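Local coordinates for ABC transporter substrate-binding protein (PDB 4OHN) that binds histidine and probably delivers it, as an extracellular solute-binding protein, to an ABC uptake transporter of Streptococcus pneumoniae, at residues 105-110 and 196-201. Residues are numbered along the deposited sequence; the frame is centred on the assembly and turned at random.
Sequences EQVLVT and YNVFTV. With ACT (acetate ion), chain C.
The Phe199 ring lies against strand 106-110 with one face on Leu108: Leu108 CB sits 4.1 Å from the ring centroid, 25° off the normal, a CH-pi contact, and Leu108 O is over the same face, displaced from the ring centre. Thr110 OG1, hydrogen-bonded to Ile116 O, touches the ring's edge near its plane. A chi1 of 54° puts Phe199 CG between its backbone N and carbonyl carbon, folding the ring over the neighbouring strand. Tyr196 takes Thr110 O at its ring edge, and its hydroxyl donates to an acetate ion (Tyr196 OH to acetate O 2.6 Å); the ion, probably from the crystallisation liquor, is also hydrogen-bonded to Tyr186 OH. Four backbone bonds define the antiparallel pairing: Leu108 and Phe199 exchange both N-H groups (Leu108 N to Phe199 O 2.8 Å), as do Thr110 and Asn197 (Asn197 N to Thr110 O 2.8 Å). In this family 3 periplasmic-binding-protein fold, strand 102-111 also pairs with strand 175-179, through backbone hydrogen bonds of Val107 with Ile178 and Val109 with Leu176. The Gln106 side chain, hydrogen-bonded through NE2 to Glu206 OE1, is about 5 Å from the bound histidine. On the opposite sheet face, Val109 and Val198 run alongside each other, CG2 to CG2 4.1 Å, and Val107 CG2 meets Val198 CG1 at 3.7 Å. One water bridges the two segments, donating to Gln106 O and accepting from Val201 N.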
ATOM      1  N   GLU A 105      -8.249   2.805  -4.079  1.00 12.50           N
ATOM      2  CA  GLU A 105      -9.268   3.577  -3.387  1.00 13.33           C
ATOM      3  C   GLU A 105      -9.314   3.149  -1.948  1.00 11.22           C
ATOM      4  O   GLU A 105      -9.032   2.004  -1.631  1.00 11.87           O
ATOM      5  CB  GLU A 105     -10.648   3.376  -4.010  1.00 16.60           C
ATOM      6  CG  GLU A 105     -10.754   3.829  -5.471  1.00 41.86           C
ATOM      7  CD  GLU A 105     -10.138   2.845  -6.468  1.00 94.06           C
ATOM      8  OE1 GLU A 105     -10.405   1.625  -6.368  1.00 52.97           O
ATOM      9  OE2 GLU A 105      -9.393   3.293  -7.365  1.00 97.05           O
ATOM     10  N   GLN A 106      -9.609   4.093  -1.074  1.00 11.59           N
ATOM     11  CA  GLN A 106      -9.885   3.798   0.322  1.00 13.06           C
ATOM     12  C   GLN A 106     -11.356   3.430   0.461  1.00 13.37           C
ATOM     13  O   GLN A 106     -12.258   4.106  -0.066  1.00 15.24           O
ATOM     14  CB  GLN A 106      -9.502   4.974   1.207  1.00 12.68           C
ATOM     15  CG  GLN A 106      -8.013   5.350   1.137  1.00 12.65           C
ATOM     16  CD  GLN A 106      -7.112   4.294   1.731  1.00 11.36           C
ATOM     17  OE1 GLN A 106      -7.410   3.718   2.779  1.00 13.70           O
ATOM     18  NE2 GLN A 106      -6.009   4.014   1.055  1.00 13.61           N
ATOM     19  N   VAL A 107     -11.600   2.317   1.113  1.00 11.00           N
ATOM     20  CA  VAL A 107     -12.961   1.821   1.314  1.00 10.27           C
ATOM     21  C   VAL A 107     -13.201   1.595   2.797  1.00  9.35           C
ATOM     22  O   VAL A 107     -12.273   1.487   3.611  1.00  9.89           O
ATOM     23  CB  VAL A 107     -13.228   0.487   0.563  1.00 12.00           C
ATOM     24  CG1 VAL A 107     -13.261   0.710  -0.967  1.00 14.65           C
ATOM     25  CG2 VAL A 107     -12.228  -0.574   0.918  1.00 12.06           C
ATOM     26  N   LEU A 108     -14.475   1.576   3.181  0.63  7.33           N
ATOM     27  CA  LEU A 108     -14.889   1.010   4.445  0.63  7.22           C
ATOM     28  C   LEU A 108     -15.270  -0.436   4.272  0.63  7.13           C
ATOM     29  O   LEU A 108     -15.888  -0.831   3.262  0.63  7.26           O
ATOM     30  CB  LEU A 108     -16.079   1.753   5.033  0.63  7.96           C
ATOM     31  CG  LEU A 108     -15.839   3.068   5.751  0.63 12.70           C
ATOM     32  CD1 LEU A 108     -17.132   3.551   6.382  0.63 14.04           C
ATOM     33  CD2 LEU A 108     -14.735   2.920   6.794  0.63 14.48           C
ATOM     34  N   VAL A 109     -14.895  -1.214   5.273  1.00  8.45           N
ATOM     35  CA  VAL A 109     -15.314  -2.610   5.385  1.00  7.93           C
ATOM     36  C   VAL A 109     -16.117  -2.754   6.686  1.00  8.07           C
ATOM     37  O   VAL A 109     -15.662  -2.342   7.754  1.00  8.49           O
ATOM     38  CB  VAL A 109     -14.125  -3.587   5.359  1.00  9.36           C
ATOM     39  CG1 VAL A 109     -14.596  -5.032   5.485  1.00  9.60           C
ATOM     40  CG2 VAL A 109     -13.339  -3.420   4.060  1.00 10.69           C
ATOM     41  N   THR A 110     -17.320  -3.332   6.583  1.00  7.42           N
ATOM     42  CA  THR A 110     -18.184  -3.581   7.736  1.00  7.55           C
ATOM     43  C   THR A 110     -18.692  -5.009   7.634  1.00  7.85           C
ATOM     44  O   THR A 110     -18.732  -5.594   6.543  1.00  7.97           O
ATOM     45  CB  THR A 110     -19.397  -2.632   7.772  1.00  8.12           C
ATOM     46  OG1 THR A 110     -20.200  -2.871   6.603  1.00  8.53           O
ATOM     47  CG2 THR A 110     -18.952  -1.173   7.813  1.00  8.12           C
ATOM     48  N   TYR A 196     -18.890  -9.660   4.461  1.00  7.55           N
ATOM     49  CA  TYR A 196     -18.543  -8.236   4.659  1.00  7.43           C
ATOM     50  C   TYR A 196     -19.052  -7.363   3.521  1.00  8.44           C
ATOM     51  O   TYR A 196     -19.205  -7.814   2.394  1.00 10.20           O
ATOM     52  CB  TYR A 196     -17.002  -8.071   4.792  1.00  7.73           C
ATOM     53  CG  TYR A 196     -16.460  -8.733   6.031  1.00  6.96           C
ATOM     54  CD1 TYR A 196     -16.032 -10.045   6.019  1.00  8.51           C
ATOM     55  CD2 TYR A 196     -16.442  -8.060   7.251  1.00  7.50           C
ATOM     56  CE1 TYR A 196     -15.598 -10.660   7.185  1.00  9.69           C
ATOM     57  CE2 TYR A 196     -16.013  -8.650   8.402  1.00  8.10           C
ATOM     58  CZ  TYR A 196     -15.607  -9.949   8.380  1.00  7.97           C
ATOM     59  OH  TYR A 196     -15.192 -10.532   9.557  1.00 11.11           O
ATOM     60  N   ASN A 197     -19.321  -6.103   3.852  1.00  8.62           N
ATOM     61  CA  ASN A 197     -19.562  -5.050   2.871  1.00  8.14           C
ATOM     62  C   ASN A 197     -18.287  -4.261   2.659  1.00  8.50           C
ATOM     63  O   ASN A 197     -17.575  -3.992   3.625  1.00  9.47           O
ATOM     64  CB  ASN A 197     -20.653  -4.101   3.372  1.00  8.77           C
ATOM     65  CG  ASN A 197     -21.988  -4.767   3.524  1.00  8.91           C
ATOM     66  OD1 ASN A 197     -22.391  -5.583   2.685  1.00 11.31           O
ATOM     67  ND2 ASN A 197     -22.696  -4.436   4.594  1.00 10.64           N
ATOM     68  N   VAL A 198     -18.007  -3.903   1.420  1.00  8.99           N
ATOM     69  CA  VAL A 198     -16.812  -3.150   1.048  1.00  9.26           C
ATOM     70  C   VAL A 198     -17.274  -2.028   0.146  1.00  8.42           C
ATOM     71  O   VAL A 198     -17.842  -2.288  -0.918  1.00 10.22           O
ATOM     72  CB  VAL A 198     -15.811  -4.058   0.273  1.00 10.06           C
ATOM     73  CG1 VAL A 198     -14.540  -3.283  -0.053  1.00 11.71           C
ATOM     74  CG2 VAL A 198     -15.476  -5.336   1.074  1.00 11.94           C
ATOM     75  N   PHE A 199     -17.077  -0.774   0.553  1.00  7.80           N
ATOM     76  CA  PHE A 199     -17.622   0.329  -0.223  1.00  8.53           C
ATOM     77  C   PHE A 199     -16.827   1.611  -0.052  1.00  9.78           C
ATOM     78  O   PHE A 199     -16.285   1.895   1.009  1.00  8.64           O
ATOM     79  CB  PHE A 199     -19.101   0.570   0.136  1.00  9.26           C
ATOM     80  CG  PHE A 199     -19.340   0.771   1.609  1.00  9.46           C
ATOM     81  CD1 PHE A 199     -19.504  -0.321   2.459  1.00 10.53           C
ATOM     82  CD2 PHE A 199     -19.420   2.045   2.149  1.00  9.41           C
ATOM     83  CE1 PHE A 199     -19.705  -0.150   3.815  1.00 10.34           C
ATOM     84  CE2 PHE A 199     -19.626   2.212   3.509  1.00 11.05           C
ATOM     85  CZ  PHE A 199     -19.780   1.120   4.329  1.00 10.74           C
ATOM     86  N   THR A 200     -16.755   2.400  -1.117  1.00 11.77           N
ATOM     87  CA  THR A 200     -16.097   3.700  -1.035  1.00 10.93           C
ATOM     88  C   THR A 200     -17.004   4.683  -0.300  1.00 11.91           C
ATOM     89  O   THR A 200     -18.200   4.505  -0.183  1.00 14.61           O
ATOM     90  CB  THR A 200     -15.669   4.207  -2.420  1.00 13.61           C
ATOM     91  OG1 THR A 200     -16.811   4.225  -3.268  1.00 16.31           O
ATOM     92  CG2 THR A 200     -14.559   3.329  -3.052  1.00 15.28           C
ATOM     93  N   VAL A 201     -16.387   5.754   0.204  1.00 11.22           N
ATOM     94  CA  VAL A 201     -17.055   6.731   1.046  1.00 12.66           C
ATOM     95  C   VAL A 201     -16.737   8.159   0.618  1.00 14.05           C
ATOM     96  O   VAL A 201     -16.884   9.114   1.381  1.00 16.84           O
ATOM     97  CB  VAL A 201     -16.707   6.526   2.537  1.00 14.05           C
ATOM     98  CG1 VAL A 201     -17.302   5.203   3.056  1.00 17.04           C
ATOM     99  CG2 VAL A 201     -15.220   6.591   2.768  1.00 15.70           C
TER
HETATM  100  C   ACT C 302     -12.200 -11.613   8.795  1.00 14.41           C
HETATM  101  O   ACT C 302     -13.277 -12.163   9.130  1.00 13.38           O
HETATM  102  OXT ACT C 302     -11.218 -12.371   8.607  1.00 15.92           O
HETATM  103  CH3 ACT C 302     -12.128 -10.133   8.626  1.00 13.91           C
HETATM  104  O   HOH W   1     -13.707   6.328  -0.482  1.00 12.85           O